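PDB 4CN9: proximal thread matrix protein 1 from Mytilus galloprovincialis, which probably binds collagen in the mussel byssus as a matrix protein built from two von Willebrand factor type A domains, and carries bound zinc. Local coordinates for residues K167-T173 with G194-I200; M76-F80 with F227-S231; Q335-D340 with T369-N374. All coordinates share one frame; numbering follows the deposited sequence.

Contact 1 of 3, residues K167-T173 with G194-I200; sequences KIVILMT and GVTVIAI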
loop_
_atom_site.group_PDB
_atom_site.type_symbol
_atom_site.label_atom_id
_atom_site.label_comp_id
_atom_site.label_asym_id
_atom_site.label_seq_id
_atom_site.Cartn_x
_atom_site.Cartn_y
_atom_site.Cartn_z
ATOM N N LYS A 167 11.179 1.864 9.430
ATOM C CA LYS A 167 10.151 2.271 10.384
ATOM C C LYS A 167 8.844 1.554 10.084
ATOM O O LYS A 167 8.339 1.635 8.971
ATOM C CB LYS A 167 9.929 3.775 10.315
ATOM C CG LYS A 167 11.134 4.585 10.744
ATOM C CD LYS A 167 10.722 6.013 11.005
ATOM C CE LYS A 167 11.664 6.990 10.352
ATOM N NZ LYS A 167 11.325 7.159 8.919
ATOM N N ILE A 168 8.310 0.868 11.094
ATOM C CA ILE A 168 7.099 0.071 10.960
ATOM C C ILE A 168 6.103 0.347 12.096
ATOM O O ILE A 168 6.482 0.407 13.278
ATOM C CB ILE A 168 7.423 -1.442 10.976
ATOM C CG1 ILE A 168 8.482 -1.783 9.926
ATOM C CG2 ILE A 168 6.143 -2.266 10.748
ATOM C CD1 ILE A 168 9.205 -3.066 10.212
ATOM N N VAL A 169 4.836 0.531 11.717
ATOM C CA VAL A 169 3.725 0.690 12.652
ATOM C C VAL A 169 2.710 -0.413 12.410
ATOM O O VAL A 169 2.258 -0.629 11.271
ATOM C CB VAL A 169 3.019 2.063 12.484
ATOM C CG1 VAL A 169 1.783 2.153 13.354
ATOM C CG2 VAL A 169 3.969 3.174 12.795
ATOM N N ILE A 170 2.382 -1.130 13.480
ATOM C CA ILE A 170 1.355 -2.157 13.441
ATOM C C ILE A 170 0.188 -1.704 14.328
ATOM O O ILE A 170 0.308 -1.612 15.548
ATOM C CB ILE A 170 1.913 -3.525 13.898
ATOM C CG1 ILE A 170 2.978 -3.999 12.901
ATOM C CG2 ILE A 170 0.793 -4.552 13.999
ATOM C CD1 ILE A 170 3.977 -4.984 13.447
ATOM N N LEU A 171 -0.918 -1.380 13.674
ATOM C CA LEU A 171 -2.131 -0.899 14.333
ATOM C C LEU A 171 -3.093 -2.064 14.573
ATOM O O LEU A 171 -3.354 -2.861 13.668
ATOM C CB LEU A 171 -2.801 0.164 13.465
ATOM C CG LEU A 171 -4.248 0.577 13.757
ATOM C CD1 LEU A 171 -4.324 1.343 15.031
ATOM C CD2 LEU A 171 -4.791 1.416 12.612
ATOM N N MET A 172 -3.597 -2.160 15.800
ATOM C CA MET A 172 -4.577 -3.178 16.177
ATOM C C MET A 172 -5.803 -2.486 16.747
ATOM O O MET A 172 -5.700 -1.769 17.739
ATOM C CB MET A 172 -3.990 -4.110 17.243
ATOM C CG MET A 172 -2.696 -4.804 16.833
ATOM S SD MET A 172 -1.929 -5.678 18.242
ATOM C CE MET A 172 -3.209 -6.864 18.576
ATOM N N THR A 173 -6.969 -2.699 16.145
ATOM C CA THR A 173 -8.182 -2.051 16.639
ATOM C C THR A 173 -9.441 -2.909 16.503
ATOM O O THR A 173 -9.533 -3.763 15.624
ATOM C CB THR A 173 -8.394 -0.701 15.940
ATOM O OG1 THR A 173 -9.513 -0.006 16.515
ATOM C CG2 THR A 173 -8.607 -0.890 14.465
ATOM N N GLY A 194 8.309 7.823 5.392
ATOM C CA GLY A 194 8.926 6.533 5.138
ATOM C C GLY A 194 8.556 5.497 6.193
ATOM O O GLY A 194 9.399 4.713 6.619
ATOM N N VAL A 195 7.300 5.509 6.630
ATOM C CA VAL A 195 6.824 4.536 7.604
ATOM C C VAL A 195 5.893 3.527 6.926
ATOM O O VAL A 195 4.966 3.901 6.197
ATOM C CB VAL A 195 6.112 5.231 8.783
ATOM C CG1 VAL A 195 5.588 4.205 9.789
ATOM C CG2 VAL A 195 7.047 6.236 9.461
ATOM N N THR A 196 6.148 2.252 7.160
ATOM C CA THR A 196 5.237 1.195 6.729
ATOM C C THR A 196 4.132 1.069 7.767
ATOM O O THR A 196 4.420 1.042 8.966
ATOM C CB THR A 196 5.950 -0.170 6.624
ATOM O OG1 THR A 196 7.047 -0.077 5.715
ATOM C CG2 THR A 196 4.998 -1.258 6.138
ATOM N N VAL A 197 2.880 0.990 7.316
ATOM C CA VAL A 197 1.756 0.837 8.216
ATOM C C VAL A 197 0.961 -0.451 7.923
ATOM O O VAL A 197 0.483 -0.681 6.806
ATOM C CB VAL A 197 0.833 2.066 8.168
ATOM C CG1 VAL A 197 -0.287 1.924 9.169
ATOM C CG2 VAL A 197 1.632 3.341 8.435
ATOM N N ILE A 198 0.855 -1.295 8.944
ATOM C CA ILE A 198 0.050 -2.510 8.876
ATOM C C ILE A 198 -1.119 -2.302 9.824
ATOM O O ILE A 198 -0.942 -1.790 10.939
ATOM C CB ILE A 198 0.878 -3.756 9.293
ATOM C CG1 ILE A 198 1.982 -4.011 8.266
ATOM C CG2 ILE A 198 -0.011 -4.990 9.432
ATOM C CD1 ILE A 198 3.230 -4.708 8.823
ATOM N N ALA A 199 -2.316 -2.660 9.375
ATOM C CA ALA A 199 -3.518 -2.493 10.176
ATOM C C ALA A 199 -4.227 -3.840 10.388
ATOM O O ALA A 199 -4.509 -4.560 9.431
ATOM C CB ALA A 199 -4.467 -1.516 9.493
ATOM N N ILE A 200 -4.496 -4.163 11.646
ATOM C CA ILE A 200 -5.253 -5.350 12.025
ATOM C C ILE A 200 -6.587 -4.964 12.650
ATOM O O ILE A 200 -6.651 -4.232 13.661
ATOM C CB ILE A 200 -4.488 -6.216 13.032
ATOM C CG1 ILE A 200 -3.130 -6.627 12.468
ATOM C CG2 ILE A 200 -5.328 -7.453 13.403
ATOM C CD1 ILE A 200 -2.132 -7.093 13.492
HETATM O O HOH W 1 9.996 1.236 6.425
#
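Val169 and Leu171 each give an N-H and a carbonyl to strand 195-200, setting up an even parallel ladder. Thr196 O accepts from Val169 N at 2.8 Å, and Ile198 N returns an almost straight bond to Val169 O (2.8 Å, 177° at the hydrogen). Leu171 N binds Ile198 O, and Leu171 O takes Ile200 N at 2.7 Å. The ladder is completed by Thr196 N to Lys167 O and by Thr173 N to Ile200 O.

On the face of Ile168, Ile170 and Met172, Ile170 lies side by side with Ile198 and Ile200, and Met172 with Ile200. Ile200, its CG1 turned back beside its own N (chi1 -57°), lays CD1 against both Ile170 CG2 (3.9 Å) and Met172 CG (4.1 Å). On the other face Val195 CG1 meets Val169 CG2 at 3.6 Å, while Val195 CG2 supports CB and CD of Lys167, whose NZ binds Glu193 O.

The strands are the two strands of a beta-alpha-beta unit, joined through helix 183-192, in the central sheet of the first von Willebrand factor A domain. Strand 54-61 bonds to Ile168, Ile170 and Met172 along the far edge of strand 167-173. Helices 73-85 and 234-241 cover the isoleucine face. At the strand's end Thr173 OG1 is bonded to Asp61 OD2 and Gly175 N, next to the zinc ligand Asp174.

Contact 2 of 3, residues M76-F80 with F227-S231; sequences MMKDF and FSELS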
loop_
_atom_site.group_PDB
_atom_site.type_symbol
_atom_site.label_atom_id
_atom_site.label_comp_id
_atom_site.label_asym_id
_atom_site.label_seq_id
_atom_site.Cartn_x
_atom_site.Cartn_y
_atom_site.Cartn_z
ATOM N N MET A 76 -4.829 -11.846 25.240
ATOM C CA MET A 76 -4.598 -12.403 23.915
ATOM C C MET A 76 -3.925 -11.389 23.008
ATOM O O MET A 76 -3.092 -11.749 22.174
ATOM C CB MET A 76 -5.916 -12.879 23.293
ATOM C CG MET A 76 -6.519 -14.071 24.032
ATOM S SD MET A 76 -7.969 -14.802 23.249
ATOM C CE MET A 76 -8.224 -16.205 24.333
ATOM N N MET A 77 -4.287 -10.119 23.163
ATOM C CA MET A 77 -3.631 -9.056 22.402
ATOM C C MET A 77 -2.181 -8.965 22.825
ATOM O O MET A 77 -1.292 -8.863 21.994
ATOM C CB MET A 77 -4.328 -7.709 22.625
ATOM C CG MET A 77 -5.691 -7.622 22.002
ATOM S SD MET A 77 -6.550 -6.068 22.382
ATOM C CE MET A 77 -5.536 -4.927 21.404
ATOM N N LYS A 78 -1.936 -9.026 24.129
ATOM C CA LYS A 78 -0.581 -8.918 24.645
ATOM C C LYS A 78 0.282 -10.064 24.137
ATOM O O LYS A 78 1.443 -9.873 23.753
ATOM C CB LYS A 78 -0.592 -8.921 26.173
ATOM C CG LYS A 78 -1.087 -7.632 26.773
ATOM C CD LYS A 78 -1.161 -7.708 28.270
ATOM C CE LYS A 78 -1.496 -6.345 28.855
ATOM N NZ LYS A 78 -1.375 -6.330 30.322
ATOM N N ASP A 79 -0.286 -11.266 24.156
ATOM C CA ASP A 79 0.433 -12.457 23.706
ATOM C C ASP A 79 0.804 -12.351 22.234
ATOM O O ASP A 79 1.919 -12.703 21.828
ATOM C CB ASP A 79 -0.402 -13.712 23.981
ATOM C CG ASP A 79 -0.493 -14.034 25.468
ATOM O OD1 ASP A 79 0.271 -13.438 26.251
ATOM O OD2 ASP A 79 -1.318 -14.886 25.857
ATOM N N PHE A 80 -0.125 -11.844 21.437
ATOM C CA PHE A 80 0.138 -11.640 20.026
ATOM C C PHE A 80 1.337 -10.706 19.841
ATOM O O PHE A 80 2.199 -10.962 19.007
ATOM C CB PHE A 80 -1.110 -11.092 19.325
ATOM C CG PHE A 80 -0.909 -10.818 17.869
ATOM C CD1 PHE A 80 -0.883 -11.856 16.955
ATOM C CD2 PHE A 80 -0.729 -9.524 17.409
ATOM C CE1 PHE A 80 -0.703 -11.612 15.614
ATOM C CE2 PHE A 80 -0.535 -9.275 16.067
ATOM C CZ PHE A 80 -0.525 -10.323 15.167
ATOM N N PHE A 227 -10.539 -12.133 19.009
ATOM C CA PHE A 227 -9.213 -12.012 19.595
ATOM C C PHE A 227 -8.577 -13.388 19.732
ATOM O O PHE A 227 -7.358 -13.518 19.754
ATOM C CB PHE A 227 -9.306 -11.314 20.955
ATOM C CG PHE A 227 -9.776 -9.881 20.868
ATOM C CD1 PHE A 227 -11.126 -9.577 20.903
ATOM C CD2 PHE A 227 -8.864 -8.845 20.732
ATOM C CE1 PHE A 227 -11.558 -8.258 20.819
ATOM C CE2 PHE A 227 -9.290 -7.525 20.644
ATOM C CZ PHE A 227 -10.630 -7.235 20.683
ATOM N N SER A 228 -9.414 -14.420 19.817
ATOM C CA SER A 228 -8.930 -15.797 19.941
ATOM C C SER A 228 -8.145 -16.250 18.721
ATOM O O SER A 228 -7.299 -17.134 18.818
ATOM C CB SER A 228 -10.100 -16.758 20.166
ATOM O OG SER A 228 -10.893 -16.334 21.264
ATOM N N GLU A 229 -8.419 -15.640 17.573
ATOM C CA GLU A 229 -7.785 -16.051 16.326
ATOM C C GLU A 229 -6.633 -15.150 15.885
ATOM O O GLU A 229 -6.086 -15.330 14.800
ATOM C CB GLU A 229 -8.828 -16.115 15.220
ATOM C CG GLU A 229 -9.897 -17.155 15.464
ATOM C CD GLU A 229 -10.907 -17.196 14.345
ATOM O OE1 GLU A 229 -11.460 -16.129 14.004
ATOM O OE2 GLU A 229 -11.137 -18.289 13.793
ATOM N N LEU A 230 -6.244 -14.201 16.726
ATOM C CA LEU A 230 -5.154 -13.299 16.380
ATOM C C LEU A 230 -3.932 -14.044 15.903
ATOM O O LEU A 230 -3.256 -13.607 14.972
ATOM C CB LEU A 230 -4.752 -12.435 17.577
ATOM C CG LEU A 230 -5.372 -11.048 17.560
ATOM C CD1 LEU A 230 -5.064 -10.352 18.859
ATOM C CD2 LEU A 230 -4.881 -10.230 16.348
ATOM N N SER A 231 -3.633 -15.161 16.558
ATOM C CA SER A 231 -2.412 -15.900 16.283
ATOM C C SER A 231 -2.360 -16.390 14.838
ATOM O O SER A 231 -1.278 -16.616 14.292
ATOM C CB SER A 231 -2.272 -17.079 17.249
ATOM O OG SER A 231 -3.373 -17.956 17.125
#
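Leu230 covers the Phe80 ring: its CD2 stands 4.2 Å from the ring centroid of Phe80, 5° off the normal, in a CH-pi contact over the middle of the face. The ring is presented to it because Phe80 CG is anti to the backbone N (chi1 178°), which swings the phenyl out from the helix toward the 3-10 segment 227-231. Its CE1 then comes to 3.3 Å from Leu230 O. Leu230 itself is turned off a staggered position at its first torsion. Its two methyls divide the work: CD2 covers the ring, while CD1 settles against the helix, 4.0 Å from Phe80 CB and as far from Met77 CA.

Met77 and Phe227 make a Met-aromatic contact with an oblique approach. Met77 SD lies 4.7 Å from the centroid of the Phe227 ring and 3.6 Å from Phe227 CE2. Met77 CG touches the same side of the ring, 3.6 Å from Phe227 CD2. Met76 behaves differently: its chain runs extended beyond CG, carrying SD along the backbone of the 3-10 segment to 3.6 Å from Ser228 CA, beside the exposed Ser228 side chain.

Sulfur, methyl and ring surfaces carry the contact, which is packing rather than hydrogen bonding. Beneath it lies the central sheet of the first von Willebrand factor A domain: Phe80 and Leu230 both rest on Met172 and Ile200, from strands 166-173 and 195-202, while Phe227 also touches Ile202. Met77 and Phe227 share Ile66 of helix 64-69 as a neighbour, and helix 234-241 comes next in the chain.

Contact 3 of 3, residues Q335-D340 with T369-N374; sequences QTAIGD and TDGQNN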
loop_
_atom_site.group_PDB
_atom_site.type_symbol
_atom_site.label_atom_id
_atom_site.label_comp_id
_atom_site.label_asym_id
_atom_site.label_seq_id
_atom_site.Cartn_x
_atom_site.Cartn_y
_atom_site.Cartn_z
ATOM N N GLN A 335 -17.202 4.516 -25.053
ATOM C CA GLN A 335 -17.411 3.773 -23.824
ATOM C C GLN A 335 -16.032 3.593 -23.214
ATOM O O GLN A 335 -15.021 3.748 -23.905
ATOM C CB GLN A 335 -18.025 2.402 -24.102
ATOM C CG GLN A 335 -19.498 2.411 -24.426
ATOM C CD GLN A 335 -20.008 1.018 -24.713
ATOM O OE1 GLN A 335 -19.729 0.066 -23.962
ATOM N NE2 GLN A 335 -20.738 0.873 -25.818
ATOM N N THR A 336 -15.988 3.262 -21.927
ATOM C CA THR A 336 -14.729 3.016 -21.231
ATOM C C THR A 336 -14.842 1.748 -20.364
ATOM O O THR A 336 -15.326 1.784 -19.238
ATOM C CB THR A 336 -14.303 4.224 -20.340
ATOM O OG1 THR A 336 -15.455 4.823 -19.740
ATOM C CG2 THR A 336 -13.589 5.286 -21.163
ATOM N N ALA A 337 -14.368 0.635 -20.893
ATOM C CA ALA A 337 -14.429 -0.639 -20.193
ATOM C C ALA A 337 -13.186 -0.840 -19.327
ATOM O O ALA A 337 -12.296 -1.625 -19.670
ATOM C CB ALA A 337 -14.562 -1.767 -21.195
ATOM N N ILE A 338 -13.139 -0.122 -18.211
ATOM C CA ILE A 338 -12.021 -0.195 -17.261
ATOM C C ILE A 338 -11.867 -1.626 -16.778
ATOM O O ILE A 338 -10.750 -2.143 -16.697
ATOM C CB ILE A 338 -12.267 0.736 -16.056
ATOM C CG1 ILE A 338 -12.376 2.192 -16.509
ATOM C CG2 ILE A 338 -11.165 0.632 -15.029
ATOM C CD1 ILE A 338 -12.951 3.103 -15.450
ATOM N N GLY A 339 -12.992 -2.276 -16.474
ATOM C CA GLY A 339 -12.964 -3.662 -16.040
ATOM C C GLY A 339 -12.327 -4.617 -17.032
ATOM O O GLY A 339 -11.526 -5.493 -16.666
ATOM N N ASP A 340 -12.687 -4.469 -18.296
ATOM C CA ASP A 340 -12.131 -5.322 -19.355
ATOM C C ASP A 340 -10.624 -5.098 -19.513
ATOM O O ASP A 340 -9.861 -6.053 -19.713
ATOM C CB ASP A 340 -12.831 -5.031 -20.677
ATOM C CG ASP A 340 -14.235 -5.592 -20.734
ATOM O OD1 ASP A 340 -15.088 -5.186 -19.908
ATOM O OD2 ASP A 340 -14.479 -6.444 -21.620
ATOM N N THR A 369 -8.003 6.769 -17.189
ATOM C CA THR A 369 -9.351 6.829 -17.766
ATOM C C THR A 369 -9.965 8.230 -17.714
ATOM O O THR A 369 -9.693 9.016 -16.799
ATOM C CB THR A 369 -10.318 5.862 -17.054
ATOM O OG1 THR A 369 -11.546 5.781 -17.792
ATOM C CG2 THR A 369 -10.598 6.321 -15.625
ATOM N N ASP A 370 -10.803 8.513 -18.707
ATOM C CA ASP A 370 -11.589 9.732 -18.763
ATOM C C ASP A 370 -13.100 9.428 -18.685
ATOM O O ASP A 370 -13.914 10.303 -18.920
ATOM C CB ASP A 370 -11.255 10.540 -20.036
ATOM C CG ASP A 370 -12.170 10.210 -21.245
ATOM O OD1 ASP A 370 -12.598 9.040 -21.441
ATOM O OD2 ASP A 370 -12.451 11.156 -22.027
ATOM N N GLY A 371 -13.463 8.199 -18.333
ATOM C CA GLY A 371 -14.866 7.828 -18.216
ATOM C C GLY A 371 -15.161 6.831 -17.110
ATOM O O GLY A 371 -14.253 6.267 -16.510
ATOM N N GLN A 372 -16.444 6.585 -16.860
ATOM C CA GLN A 372 -16.827 5.601 -15.853
ATOM C C GLN A 372 -16.954 4.216 -16.487
ATOM O O GLN A 372 -17.160 4.091 -17.688
ATOM C CB GLN A 372 -18.133 6.009 -15.161
ATOM C CG GLN A 372 -19.397 5.722 -15.946
ATOM C CD GLN A 372 -19.813 6.886 -16.826
ATOM O OE1 GLN A 372 -18.977 7.524 -17.474
ATOM N NE2 GLN A 372 -21.118 7.169 -16.858
ATOM N N ASN A 373 -16.814 3.172 -15.683
ATOM C CA ASN A 373 -16.882 1.815 -16.202
ATOM C C ASN A 373 -18.227 1.511 -16.869
ATOM O O ASN A 373 -19.277 1.991 -16.417
ATOM C CB ASN A 373 -16.639 0.782 -15.098
ATOM C CG ASN A 373 -16.316 -0.598 -15.669
ATOM O OD1 ASN A 373 -15.459 -0.730 -16.540
ATOM N ND2 ASN A 373 -17.000 -1.621 -15.189
ATOM N N ASN A 374 -18.182 0.701 -17.925
ATOM C CA ASN A 374 -19.395 0.321 -18.660
ATOM C C ASN A 374 -20.088 -0.896 -18.077
ATOM O O ASN A 374 -21.206 -1.265 -18.498
ATOM C CB ASN A 374 -19.111 0.132 -20.164
ATOM C CG ASN A 374 -18.221 -1.064 -20.465
ATOM O OD1 ASN A 374 -17.717 -1.751 -19.565
ATOM N ND2 ASN A 374 -18.048 -1.336 -21.747
HETATM O O HOH W 2 -18.408 3.356 -20.243
HETATM O O HOH W 3 -15.695 -3.284 -18.199
#
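Thr336 OG1 donates to Gln372 O at 2.8 Å, reaching it from well above the carbonyl plane. Its hydroxyl sits between the backbone N and carbonyl carbon of its own residue (chi1 37°), and a water bridges Thr336 N to the same Gln372 O. Gly339 N, in the first turn of helix 338-349, gives Asn373 OD1 a nearly straight bond (2.9 Å, 173°), again from above the carbonyl plane; Asn373 ND2 is bonded to Lys377 O. Asn374 ND2 lies in the plane of the Gln335 side-chain carbonyl, 3.1 Å from Gln335 OE1, and also binds Asp304 O; Asn374 OD1 accepts from His376 N. A leucine in place of Asn374 would probably leave Gln335 OE1, Asp304 O and His376 N without their amide mates.

Packing is close around Gly371, where a side chain would strike Thr336 OG1. Ile338 CD1 lies 3.6 Å from Gly371 O and 4.0 Å from Thr369 CG2.

By sequence the 369-374 loop probably corresponds to the Asp174 loop of the first von Willebrand factor A domain, with Asp370 in its place. Here Asp370 OD2 binds Ser264 OG, and Asp370 N binds Asp260 OD2. Phe302 of strand 295-302 backs Thr336, Ile338 and Thr369, Asp260 ends strand 253-260 beside them, and helix 404-410 adds Glu406, against Ile338 and Gln372, and Leu407, against Thr369.

How the contacts relate
Contacts 1 and 2 belong to one domain and touch, although their centres are about 17 Å apart; contact 1 is nested in the chain loop that contact 2 closes. Ile200 CD1 reaches Phe80 CE2 at 3.7 Å, and Met172 CE packs on Phe80 CD2 at 3.8 Å, continuous apolar packing from sheet to helix. Both come near the zinc site of Ser63, Ser65 and Asp174: by nearest atoms, the zinc lies about 6 Å from the Thr173 side chain and about 7 Å from that of Phe227. Contact 3 is in the second domain, its centre about 34 Å from that of contact 1 and about 43 Å from that of contact 2, away from both bound zincs.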